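Long-range contacts in esterase (Alcaligenes sp., PDB 2WKW), which probably hydrolyses carboxylic esters, as expected of a carboxylesterase built on the alpha/beta-hydrolase fold: residues 66-71 / 100-105; 203-208 / 296-301; 143-148 / 166-171; 229-234 / 267-272. All coordinates share one frame; numbering follows the deposited sequence.

How the contacts relate
Contacts 1 and 2, centres 11 Å apart, meet through neighbouring parallel strands 65-68 and 200-205, where Ile68 N lies 2.8 Å from Leu203 O, and each gives one backbone N-H to the same carbonyl oxygen of the bound W22. Contact 4 follows the next strand, 12 Å from contact 2 between centres, and supplies Glu230, whose OE1 lies 2.6 Å from ND1 of His298; Ser206, His298 and Glu230 are consistent with a catalytic triad. Residues 143-148 of contact 3 also touch the ligand, and Phe145 O lies 2.9 Å from His298 N. Arg146 NH2 forms a 2.7 Å salt bridge to Glu230 OE2, although contacts 3 and 4 are centred 22 Å apart.

Contact 1 (66-71 / 100-105); sequences TLIHGC and YVIDQS. With W22 ([(2S)-4-methyl-3-oxo-2,3,4,5-tetrahydro-1H-1,4-benzodiazepin-2-yl]acetic acid), chain C.
Strands 66-68 and 100-103 run parallel, pairing Thr66 with Tyr100 and Leu67 with Val101, their axes 4.8 Å apart at 28°. Leu67 N donates to Tyr100 O at 2.9 Å, whereas the return bond from Ile102 N to Leu67 O is weak. As the chains splay, a water enters the gap, donating to Leu67 O and Ile102 O and accepting weakly from His69 N. Apolar branches line the strands, with Ile68 CG2 against Ile102 CD1 at 3.9 Å.

Farther along, His69 and Gln104 grip each other twice. Gln104 N points almost straight at His69 NE2 (3.0 Å, 175°), though from outside the ring plane, and Gln104 NE2 reaches His69 O at 3.0 Å from above the carbonyl plane. Gln104 NE2 also bonds Gln207 OE1, and its OE1 bonds Tyr211 OH. With ND1 bonded in plane to Gly70 O at 2.8 Å, the imidazole is fixed at both nitrogens. The turn then leads to Cys71, whose N-H reaches W22 O1 at 2.9 Å, consistent with an oxyanion hole. Strands 65-68 and 99-103 form a beta-alpha-beta unit with helix 88-94; strand 43-57 flanks 99-103, strand 200-205 flanks 65-68, and helix 185-197 packs on Ile68 and Tyr100.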
# COMPACT_ATOMS: atom_id res chain seq x y z
N THR A 66 -0.17 0.11 -17.21
CA THR A 66 -0.14 -0.60 -15.93
C THR A 66 1.31 -0.65 -15.43
O THR A 66 2.20 -1.18 -16.11
CB THR A 66 -0.73 -2.01 -16.06
OG1 THR A 66 -2.12 -1.91 -16.44
CG2 THR A 66 -0.60 -2.77 -14.72
N LEU A 67 1.55 -0.08 -14.25
CA LEU A 67 2.90 0.07 -13.72
C LEU A 67 3.17 -1.01 -12.66
O LEU A 67 2.41 -1.15 -11.70
CB LEU A 67 3.13 1.48 -13.16
CG LEU A 67 3.08 2.69 -14.12
CD1 LEU A 67 1.66 3.14 -14.39
CD2 LEU A 67 3.89 3.85 -13.55
N ILE A 68 4.26 -1.76 -12.85
CA ILE A 68 4.56 -2.99 -12.10
C ILE A 68 5.95 -2.91 -11.43
O ILE A 68 6.99 -3.00 -12.10
CB ILE A 68 4.48 -4.22 -13.03
CG1 ILE A 68 3.13 -4.23 -13.77
CG2 ILE A 68 4.66 -5.51 -12.23
CD1 ILE A 68 3.15 -5.00 -15.12
N HIS A 69 5.96 -2.75 -10.11
CA HIS A 69 7.23 -2.54 -9.38
C HIS A 69 8.04 -3.85 -9.30
O HIS A 69 7.51 -4.94 -9.58
CB HIS A 69 6.96 -2.03 -7.96
CG HIS A 69 6.20 -3.01 -7.11
ND1 HIS A 69 6.79 -4.14 -6.58
CD2 HIS A 69 4.90 -3.04 -6.74
CE1 HIS A 69 5.88 -4.83 -5.91
NE2 HIS A 69 4.73 -4.18 -5.98
N GLY A 70 9.31 -3.72 -8.88
CA GLY A 70 10.24 -4.85 -8.72
C GLY A 70 10.32 -5.38 -7.29
O GLY A 70 9.33 -5.31 -6.55
N CYS A 71 11.48 -5.92 -6.91
CA CYS A 71 11.65 -6.48 -5.57
C CYS A 71 11.71 -5.38 -4.54
O CYS A 71 12.00 -4.23 -4.87
CB CYS A 71 12.94 -7.32 -5.44
SG CYS A 71 14.36 -6.37 -4.83
N TYR A 100 -2.74 2.37 -13.99
CA TYR A 100 -3.10 1.34 -13.03
C TYR A 100 -1.82 0.96 -12.28
O TYR A 100 -0.91 0.37 -12.87
CB TYR A 100 -3.73 0.16 -13.78
CG TYR A 100 -5.13 0.49 -14.28
CD1 TYR A 100 -5.32 1.33 -15.40
CD2 TYR A 100 -6.26 0.01 -13.64
CE1 TYR A 100 -6.59 1.68 -15.85
CE2 TYR A 100 -7.55 0.34 -14.09
CZ TYR A 100 -7.70 1.18 -15.20
OH TYR A 100 -8.95 1.51 -15.66
N VAL A 101 -1.73 1.35 -11.01
CA VAL A 101 -0.52 1.08 -10.23
C VAL A 101 -0.80 -0.04 -9.23
O VAL A 101 -1.72 0.05 -8.43
CB VAL A 101 -0.03 2.34 -9.49
CG1 VAL A 101 1.24 2.03 -8.68
CG2 VAL A 101 0.23 3.50 -10.48
N ILE A 102 -0.02 -1.12 -9.31
CA ILE A 102 -0.28 -2.30 -8.48
C ILE A 102 0.67 -2.40 -7.28
O ILE A 102 1.74 -1.80 -7.29
CB ILE A 102 -0.17 -3.62 -9.31
CG1 ILE A 102 1.29 -3.93 -9.67
CG2 ILE A 102 -1.05 -3.53 -10.60
CD1 ILE A 102 1.64 -5.42 -9.82
N ASP A 103 0.25 -3.15 -6.27
CA ASP A 103 1.18 -3.88 -5.41
C ASP A 103 1.16 -5.35 -5.85
O ASP A 103 0.08 -5.95 -5.93
CB ASP A 103 0.78 -3.74 -3.93
CG ASP A 103 1.16 -2.38 -3.37
OD1 ASP A 103 1.89 -1.66 -4.08
OD2 ASP A 103 0.74 -2.03 -2.24
N GLN A 104 2.33 -5.93 -6.14
CA GLN A 104 2.40 -7.37 -6.52
C GLN A 104 1.66 -8.22 -5.48
O GLN A 104 1.61 -7.83 -4.30
CB GLN A 104 3.83 -7.88 -6.55
CG GLN A 104 4.69 -7.40 -7.70
CD GLN A 104 6.03 -8.15 -7.75
OE1 GLN A 104 6.09 -9.36 -7.48
NE2 GLN A 104 7.09 -7.44 -8.06
N SER A 105 1.13 -9.37 -5.90
CA SER A 105 0.67 -10.38 -4.95
C SER A 105 1.76 -10.56 -3.88
O SER A 105 2.95 -10.64 -4.18
CB SER A 105 0.41 -11.73 -5.65
OG SER A 105 -0.58 -11.62 -6.68
O1 W22 C . 14.03 -6.11 -8.31
C9 W22 C . 15.17 -5.73 -8.02
C10 W22 C . 16.39 -6.62 -8.16
C11 W22 C . 16.14 -7.86 -9.04
C12 W22 C . 17.48 -8.41 -9.52
O3 W22 C . 18.45 -7.64 -9.68
O2 W22 C . 17.57 -9.63 -9.73
N1 W22 C . 15.41 -4.48 -7.57
C8 W22 C . 14.36 -3.48 -7.40
C7 W22 C . 16.75 -4.02 -7.25
C4 W22 C . 17.30 -4.74 -6.04
C5 W22 C . 17.38 -6.14 -5.92
N2 W22 C . 16.95 -7.02 -6.88
C3 W22 C . 17.74 -3.92 -5.00
C2 W22 C . 18.25 -4.48 -3.85
C1 W22 C . 18.33 -5.86 -3.71
C6 W22 C . 17.90 -6.70 -4.74
O HOH W 1 3.57 -1.10 -9.25

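Contact 2 (203-208 / 296-301); sequences LSHSQS and NSHMMM. With W22 ([(2S)-4-methyl-3-oxo-2,3,4,5-tetrahydro-1H-1,4-benzodiazepin-2-yl]acetic acid), chain C.
The imidazoles of His205 and His298 form an offset stack, centroids 4.4 Å apart and planes inclined by 30°, in which NE2 of His205 hangs over one face of His298 toward the rim. The His205 ring is itself sandwiched: the methyl CE of Met301 sits over the centre of one face as a CH-pi contact, 3.5 Å from the centroid, and CB of Ser206 covers the opposite face. Met299 brings its sulfur to the edge of the same ring, 3.8 Å from CE1.

His205 is also bonded to the backbone carbonyl of its stacking partner. Its NE2 donates to His298 O at 2.9 Å, distinctly bent and tilted from both the ring and carbonyl planes, so one short loop supplies the stacking ring, the acceptor and the two thioethers that touch His205, those of Met299 and Met301. Met301 reaches the ring by a bent chain, with CG between N and the carbonyl carbon (chi1 72°).

Ser206 OG lies at the edge of the His298 ring, 2.6 Å from NE2, but its exact place is uncertain because it crowds the ligand. The positive phi of Ser206 (61°), just past a strand and before a 3-10 turn, matches the nucleophile elbow of alpha/beta hydrolases. ND1 of His298 bonds Glu230 OE1, placing Ser206, His298 and Glu230 as in a catalytic triad. Gln207 N donates to W22 O1 at 3.0 Å. Strand 200-205 lies between strands 65-68 and 223-229, while residues 296-301 lead toward helix 306-321, which touches Met300; Trp88 of helix 88-94 packs on Met301.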
# COMPACT_ATOMS: atom_id res chain seq x y z
N LEU A 203 4.09 -2.13 -18.05
CA LEU A 203 5.42 -1.58 -17.80
C LEU A 203 5.93 -2.10 -16.47
O LEU A 203 5.34 -1.85 -15.41
CB LEU A 203 5.37 -0.03 -17.82
CG LEU A 203 6.67 0.80 -17.72
CD1 LEU A 203 6.46 2.24 -18.24
CD2 LEU A 203 7.19 0.85 -16.30
N SER A 204 7.05 -2.82 -16.52
CA SER A 204 7.54 -3.53 -15.33
C SER A 204 9.02 -3.21 -15.08
O SER A 204 9.64 -2.45 -15.85
CB SER A 204 7.31 -5.04 -15.48
OG SER A 204 8.17 -5.57 -16.48
N HIS A 205 9.58 -3.75 -14.00
CA HIS A 205 10.88 -3.29 -13.50
C HIS A 205 11.61 -4.41 -12.78
O HIS A 205 11.07 -4.98 -11.84
CB HIS A 205 10.69 -2.10 -12.53
CG HIS A 205 11.98 -1.51 -12.04
ND1 HIS A 205 12.19 -1.18 -10.72
CD2 HIS A 205 13.12 -1.19 -12.70
CE1 HIS A 205 13.41 -0.69 -10.58
NE2 HIS A 205 13.99 -0.67 -11.77
N SER A 206 12.84 -4.70 -13.24
CA SER A 206 13.80 -5.49 -12.46
C SER A 206 13.26 -6.90 -12.17
O SER A 206 13.07 -7.68 -13.10
CB SER A 206 14.18 -4.73 -11.19
OG SER A 206 15.45 -5.15 -10.71
N GLN A 207 12.96 -7.20 -10.90
CA GLN A 207 12.34 -8.49 -10.53
C GLN A 207 11.11 -8.83 -11.41
O GLN A 207 10.96 -9.96 -11.85
CB GLN A 207 11.95 -8.46 -9.05
CG GLN A 207 11.14 -9.66 -8.56
CD GLN A 207 10.54 -9.40 -7.20
OE1 GLN A 207 9.55 -8.68 -7.08
NE2 GLN A 207 11.17 -9.95 -6.15
N SER A 208 10.23 -7.86 -11.62
CA SER A 208 9.04 -8.07 -12.42
C SER A 208 9.26 -7.85 -13.93
O SER A 208 8.32 -7.93 -14.72
CB SER A 208 7.90 -7.18 -11.92
OG SER A 208 8.19 -5.81 -12.19
N ASN A 296 21.98 7.58 -15.49
CA ASN A 296 20.80 6.93 -14.91
C ASN A 296 21.10 5.68 -14.13
O ASN A 296 21.87 4.82 -14.58
CB ASN A 296 19.73 6.63 -15.96
CG ASN A 296 18.97 7.86 -16.36
OD1 ASN A 296 19.22 8.43 -17.41
ND2 ASN A 296 18.03 8.30 -15.50
N SER A 297 20.46 5.58 -12.96
CA SER A 297 20.61 4.44 -12.06
C SER A 297 19.54 3.40 -12.40
O SER A 297 18.76 3.58 -13.35
CB SER A 297 20.42 4.92 -10.62
OG SER A 297 19.06 5.26 -10.39
N HIS A 298 19.49 2.32 -11.60
CA HIS A 298 18.47 1.27 -11.73
C HIS A 298 17.08 1.82 -11.40
O HIS A 298 16.05 1.33 -11.91
CB HIS A 298 18.82 0.09 -10.79
CG HIS A 298 17.91 -1.09 -10.91
ND1 HIS A 298 17.66 -1.71 -12.11
CD2 HIS A 298 17.19 -1.76 -9.98
CE1 HIS A 298 16.81 -2.71 -11.92
NE2 HIS A 298 16.51 -2.76 -10.63
N MET A 299 17.06 2.86 -10.57
CA MET A 299 15.82 3.51 -10.16
C MET A 299 15.56 4.73 -11.04
O MET A 299 15.31 5.83 -10.53
CB MET A 299 15.90 3.95 -8.70
CG MET A 299 16.07 2.79 -7.72
SD MET A 299 14.69 1.60 -7.80
CE MET A 299 13.35 2.57 -7.09
N MET A 300 15.60 4.52 -12.36
CA MET A 300 15.58 5.63 -13.33
C MET A 300 14.26 6.42 -13.30
O MET A 300 14.24 7.61 -13.65
CB MET A 300 15.90 5.14 -14.76
CG MET A 300 14.85 4.20 -15.35
SD MET A 300 15.32 3.63 -17.00
CE MET A 300 16.75 2.61 -16.59
N MET A 301 13.18 5.77 -12.86
CA MET A 301 11.88 6.44 -12.68
C MET A 301 11.89 7.45 -11.54
O MET A 301 10.95 8.26 -11.42
CB MET A 301 10.73 5.42 -12.51
CG MET A 301 10.68 4.64 -11.15
SD MET A 301 12.10 3.58 -10.76
CE MET A 301 11.83 2.24 -11.91
O1 W22 C . 14.03 -6.11 -8.31
C9 W22 C . 15.17 -5.73 -8.02
C10 W22 C . 16.39 -6.62 -8.16
C11 W22 C . 16.14 -7.86 -9.04
C12 W22 C . 17.48 -8.41 -9.52
O3 W22 C . 18.45 -7.64 -9.68
O2 W22 C . 17.57 -9.63 -9.73
N1 W22 C . 15.41 -4.48 -7.57
C8 W22 C . 14.36 -3.48 -7.40
C7 W22 C . 16.75 -4.02 -7.25
C4 W22 C . 17.30 -4.74 -6.04
C5 W22 C . 17.38 -6.14 -5.92
N2 W22 C . 16.95 -7.02 -6.88
C3 W22 C . 17.74 -3.92 -5.00
C2 W22 C . 18.25 -4.48 -3.85
C1 W22 C . 18.33 -5.86 -3.71
C6 W22 C . 17.90 -6.70 -4.74

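Contact 3 (143-148 / 166-171). With W22 ([(2S)-4-methyl-3-oxo-2,3,4,5-tetrahydro-1H-1,4-benzodiazepin-2-yl]acetic acid), chain C.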
# COMPACT_ATOMS: atom_id res chain seq x y z
N ALA A 143 24.78 -0.72 -4.44
CA ALA A 143 25.55 -1.28 -5.56
C ALA A 143 24.64 -1.89 -6.62
O ALA A 143 24.90 -1.77 -7.83
CB ALA A 143 26.54 -2.34 -5.03
N ILE A 144 23.59 -2.57 -6.19
CA ILE A 144 22.61 -3.14 -7.13
C ILE A 144 21.91 -2.04 -7.93
O ILE A 144 21.62 -2.20 -9.13
CB ILE A 144 21.61 -4.08 -6.41
CG1 ILE A 144 22.36 -5.32 -5.88
CG2 ILE A 144 20.49 -4.49 -7.34
CD1 ILE A 144 21.63 -6.08 -4.76
N PHE A 145 21.66 -0.90 -7.27
CA PHE A 145 21.00 0.24 -7.93
C PHE A 145 21.98 1.00 -8.82
O PHE A 145 21.57 1.85 -9.62
CB PHE A 145 20.40 1.21 -6.91
CG PHE A 145 19.15 0.71 -6.19
CD1 PHE A 145 18.23 -0.12 -6.81
CD2 PHE A 145 18.87 1.15 -4.89
CE1 PHE A 145 17.07 -0.52 -6.14
CE2 PHE A 145 17.70 0.75 -4.22
CZ PHE A 145 16.81 -0.09 -4.85
N ARG A 146 23.28 0.72 -8.65
CA ARG A 146 24.38 1.39 -9.37
C ARG A 146 24.46 2.89 -9.08
O ARG A 146 24.73 3.70 -9.97
CB ARG A 146 24.33 1.11 -10.89
CG ARG A 146 24.16 -0.37 -11.27
CD ARG A 146 24.45 -0.63 -12.79
NE ARG A 146 23.69 0.27 -13.65
CZ ARG A 146 22.37 0.19 -13.88
NH1 ARG A 146 21.64 -0.79 -13.34
NH2 ARG A 146 21.78 1.09 -14.65
N PHE A 147 24.23 3.26 -7.82
CA PHE A 147 24.46 4.65 -7.42
C PHE A 147 25.97 4.97 -7.45
O PHE A 147 26.37 6.14 -7.57
CB PHE A 147 23.91 4.93 -6.02
CG PHE A 147 22.41 4.78 -5.90
CD1 PHE A 147 21.58 4.82 -7.02
CD2 PHE A 147 21.83 4.63 -4.64
CE1 PHE A 147 20.19 4.69 -6.89
CE2 PHE A 147 20.44 4.51 -4.49
CZ PHE A 147 19.62 4.55 -5.63
N GLY A 148 26.78 3.93 -7.29
CA GLY A 148 28.24 4.02 -7.20
C GLY A 148 28.80 2.61 -7.02
O GLY A 148 28.01 1.65 -6.89
N ALA A 166 18.00 8.43 2.45
CA ALA A 166 17.19 8.05 3.63
C ALA A 166 15.71 7.83 3.26
O ALA A 166 15.08 6.89 3.75
CB ALA A 166 17.30 9.11 4.74
N GLU A 167 15.18 8.68 2.40
CA GLU A 167 13.80 8.53 1.93
C GLU A 167 13.61 7.29 1.01
O GLU A 167 12.58 6.62 1.07
CB GLU A 167 13.33 9.81 1.24
CG GLU A 167 13.07 10.99 2.23
CD GLU A 167 14.34 11.70 2.71
OE1 GLU A 167 15.41 11.58 2.10
OE2 GLU A 167 14.26 12.41 3.73
N LEU A 168 14.60 7.01 0.17
CA LEU A 168 14.56 5.79 -0.61
C LEU A 168 14.51 4.58 0.33
O LEU A 168 13.70 3.67 0.12
CB LEU A 168 15.76 5.69 -1.58
CG LEU A 168 15.89 4.32 -2.26
CD1 LEU A 168 14.68 4.05 -3.25
CD2 LEU A 168 17.24 4.24 -2.98
N TRP A 169 15.33 4.57 1.37
CA TRP A 169 15.31 3.46 2.33
C TRP A 169 13.95 3.31 3.02
O TRP A 169 13.52 2.19 3.30
CB TRP A 169 16.42 3.57 3.39
CG TRP A 169 17.84 3.85 2.89
CD1 TRP A 169 18.78 4.61 3.53
CD2 TRP A 169 18.49 3.34 1.70
NE1 TRP A 169 19.96 4.63 2.80
CE2 TRP A 169 19.80 3.87 1.67
CE3 TRP A 169 18.07 2.51 0.63
CZ2 TRP A 169 20.72 3.58 0.63
CZ3 TRP A 169 18.98 2.23 -0.40
CH2 TRP A 169 20.29 2.77 -0.39
N GLN A 170 13.25 4.41 3.27
CA GLN A 170 11.92 4.34 3.88
C GLN A 170 10.91 3.54 3.02
O GLN A 170 10.01 2.91 3.58
CB GLN A 170 11.34 5.72 4.15
CG GLN A 170 12.02 6.51 5.34
CD GLN A 170 11.49 7.93 5.41
OE1 GLN A 170 11.45 8.62 4.40
NE2 GLN A 170 11.08 8.38 6.59
N GLN A 171 11.05 3.57 1.69
CA GLN A 171 10.05 2.89 0.82
C GLN A 171 10.40 1.43 0.49
O GLN A 171 9.61 0.72 -0.16
CB GLN A 171 9.77 3.70 -0.47
CG GLN A 171 10.86 3.67 -1.57
CD GLN A 171 10.38 4.34 -2.85
OE1 GLN A 171 10.29 5.58 -2.93
NE2 GLN A 171 10.01 3.53 -3.83
O1 W22 C . 14.03 -6.11 -8.31
C9 W22 C . 15.17 -5.73 -8.02
C10 W22 C . 16.39 -6.62 -8.16
C11 W22 C . 16.14 -7.86 -9.04
C12 W22 C . 17.48 -8.41 -9.52
O3 W22 C . 18.45 -7.64 -9.68
O2 W22 C . 17.57 -9.63 -9.73
N1 W22 C . 15.41 -4.48 -7.57
C8 W22 C . 14.36 -3.48 -7.40
C7 W22 C . 16.75 -4.02 -7.25
C4 W22 C . 17.30 -4.74 -6.04
C5 W22 C . 17.38 -6.14 -5.92
N2 W22 C . 16.95 -7.02 -6.88
C3 W22 C . 17.74 -3.92 -5.00
C2 W22 C . 18.25 -4.48 -3.85
C1 W22 C . 18.33 -5.86 -3.71
C6 W22 C . 17.90 -6.70 -4.74
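Leu168 wedges one methyl, CD2, between two phenylalanine rings, meeting CE2 of Phe147 at 3.5 Å and CE2 of Phe145 at 3.7 Å. This methyl is the bump of the contact, and the notch between the two rings is the hollow that takes it. The side chains of Leu168 and Phe147 come from opposite directions, the methyl lying in the plane of the Phe147 ring at its edge. With CG anti to N (chi1 171°), Leu168 extends from helix 165-171 toward the notch.

Phe145 and Phe147 share one first-torsion setting, and CB of Phe145 rests 3.5 Å above a face of the Phe147 ring, near its rim. Arg146 between them closes helix 138-144 with a Schellman motif, its positive phi turning the chain so that both rings emerge on the same side. The indole of Trp169 adds a looser boundary, its CZ3 being 4.3 Å from CE2 of Phe145, edge to edge. Its other neighbours include the stacked ring of His138 and Thr46 of the second subunit.

The far side of Phe145 faces the ligand: CE1 stands 3.6 Å from W22 C3, and Ile144 CG2 lies 3.5 Å from W22 C4. Carbon atoms alone meet between the two segments, so fit of shape rather than directional bonding sets their relation; Ile144 and Phe145 present an apolar surface to the benzodiazepine, while Leu168 and Trp169 back Phe145 from the side away from it.

Contact 4 (229-234 / 267-272)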
# COMPACT_ATOMS: atom_id res chain seq x y z
N VAL A 229 11.74 -2.35 -17.81
CA VAL A 229 12.86 -1.52 -17.36
C VAL A 229 13.89 -2.33 -16.58
O VAL A 229 13.60 -2.87 -15.51
CB VAL A 229 12.36 -0.35 -16.48
CG1 VAL A 229 13.55 0.51 -16.00
CG2 VAL A 229 11.31 0.50 -17.22
N GLU A 230 15.11 -2.40 -17.10
CA GLU A 230 16.20 -3.18 -16.47
C GLU A 230 15.78 -4.53 -15.86
O GLU A 230 15.98 -4.77 -14.66
CB GLU A 230 16.99 -2.30 -15.48
CG GLU A 230 17.71 -1.16 -16.18
CD GLU A 230 18.83 -0.52 -15.38
OE1 GLU A 230 19.03 -0.86 -14.20
OE2 GLU A 230 19.52 0.34 -15.96
N PRO A 231 15.21 -5.42 -16.68
CA PRO A 231 14.70 -6.68 -16.15
C PRO A 231 15.81 -7.53 -15.55
O PRO A 231 16.97 -7.47 -16.03
CB PRO A 231 14.11 -7.39 -17.38
CG PRO A 231 14.85 -6.81 -18.56
CD PRO A 231 15.20 -5.38 -18.16
N GLY A 232 15.47 -8.29 -14.51
CA GLY A 232 16.36 -9.32 -13.99
C GLY A 232 16.65 -10.38 -15.05
O GLY A 232 17.73 -10.94 -15.08
N GLU A 233 15.67 -10.66 -15.91
CA GLU A 233 15.90 -11.52 -17.08
C GLU A 233 14.99 -11.14 -18.23
O GLU A 233 13.86 -10.69 -18.03
CB GLU A 233 15.76 -13.02 -16.75
CG GLU A 233 14.38 -13.46 -16.34
CD GLU A 233 14.36 -14.86 -15.71
OE1 GLU A 233 15.03 -15.78 -16.25
OE2 GLU A 233 13.66 -15.03 -14.68
N CYS A 234 15.52 -11.29 -19.44
CA CYS A 234 14.75 -11.18 -20.65
C CYS A 234 14.39 -12.61 -21.10
O CYS A 234 15.08 -13.56 -20.73
CB CYS A 234 15.59 -10.48 -21.71
SG CYS A 234 15.46 -8.69 -21.64
N LYS A 267 23.47 -7.72 -22.29
CA LYS A 267 23.89 -8.55 -23.42
C LYS A 267 22.80 -9.56 -23.77
O LYS A 267 22.43 -9.69 -24.94
CB LYS A 267 25.21 -9.25 -23.10
CG LYS A 267 25.76 -10.09 -24.24
CD LYS A 267 27.02 -10.80 -23.81
CE LYS A 267 27.58 -11.68 -24.92
NZ LYS A 267 28.85 -12.32 -24.50
N ALA A 268 22.27 -10.23 -22.75
CA ALA A 268 21.19 -11.20 -22.93
C ALA A 268 19.91 -10.57 -23.46
O ALA A 268 19.20 -11.16 -24.27
CB ALA A 268 20.93 -11.97 -21.61
N CYS A 269 19.61 -9.35 -23.01
CA CYS A 269 18.45 -8.64 -23.52
C CYS A 269 18.62 -8.18 -24.98
O CYS A 269 17.66 -8.20 -25.76
CB CYS A 269 18.05 -7.48 -22.59
SG CYS A 269 17.28 -8.06 -21.03
N HIS A 270 19.85 -7.82 -25.37
CA HIS A 270 20.14 -7.56 -26.79
C HIS A 270 19.85 -8.80 -27.65
O HIS A 270 19.21 -8.69 -28.70
CB HIS A 270 21.59 -7.11 -27.01
CG HIS A 270 21.79 -5.63 -26.89
ND1 HIS A 270 21.19 -4.72 -27.75
CD2 HIS A 270 22.53 -4.90 -26.03
CE1 HIS A 270 21.55 -3.50 -27.41
NE2 HIS A 270 22.37 -3.58 -26.37
N ALA A 271 20.33 -9.96 -27.19
CA ALA A 271 20.07 -11.22 -27.90
C ALA A 271 18.58 -11.52 -27.99
O ALA A 271 18.09 -12.01 -29.02
CB ALA A 271 20.81 -12.39 -27.23
N PHE A 272 17.86 -11.22 -26.91
CA PHE A 272 16.41 -11.38 -26.93
C PHE A 272 15.77 -10.52 -28.03
O PHE A 272 15.02 -11.03 -28.86
CB PHE A 272 15.81 -11.06 -25.54
CG PHE A 272 14.35 -10.70 -25.56
CD1 PHE A 272 13.40 -11.59 -26.05
CD2 PHE A 272 13.92 -9.47 -25.08
CE1 PHE A 272 12.04 -11.25 -26.08
CE2 PHE A 272 12.55 -9.12 -25.10
CZ PHE A 272 11.61 -10.02 -25.61
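Cys234 and Cys269 are joined by a disulfide, SG to SG 2.0 Å, which ties the loop after strand 223-229 covalently to helix 263-278. Its central torsion is 102°, a right-handed turn close to the relaxed value. In each cysteine the sulfur stands beside the backbone N, anti to the carbonyl carbon (chi1 -87° for Cys234 and -73° for Cys269), and the two alpha carbons come within 5.3 Å. Cys269 is buried on the helix side, whereas Cys234 is partly open to solvent.

Apolar contacts flank the bridge. The ring carbon CG of Pro231 rests on Cys269 SG at 3.7 Å, so the loop touches the disulfide at two points along its course. One helical turn on from Cys269, Phe272 turns its ring toward the other sulfur: CD2 lies 3.8 Å from Cys234 SG, with the sulfur 5.0 Å from the ring centroid in an oblique sulfur-aromatic contact. CB of Phe272 also approaches CB of Cys234 at 3.9 Å.

In the fold, helix 263-278 is the connection between the parallel strands 248-252 and 283-287, and Cys269 is seated against Phe252 and Leu285 from those strands. The disulfide therefore links this beta-alpha-beta crossover to the loop that follows the neighbouring strand 223-229.

Polar bonds lie at the start of the loop, away from the helix. Glu230 places OE1 on His298 and accepts from the backbone N of Gly253 with OE2. Gly232 N donates to the carbonyl of Ser206, bringing the loop alongside the nucleophile elbow.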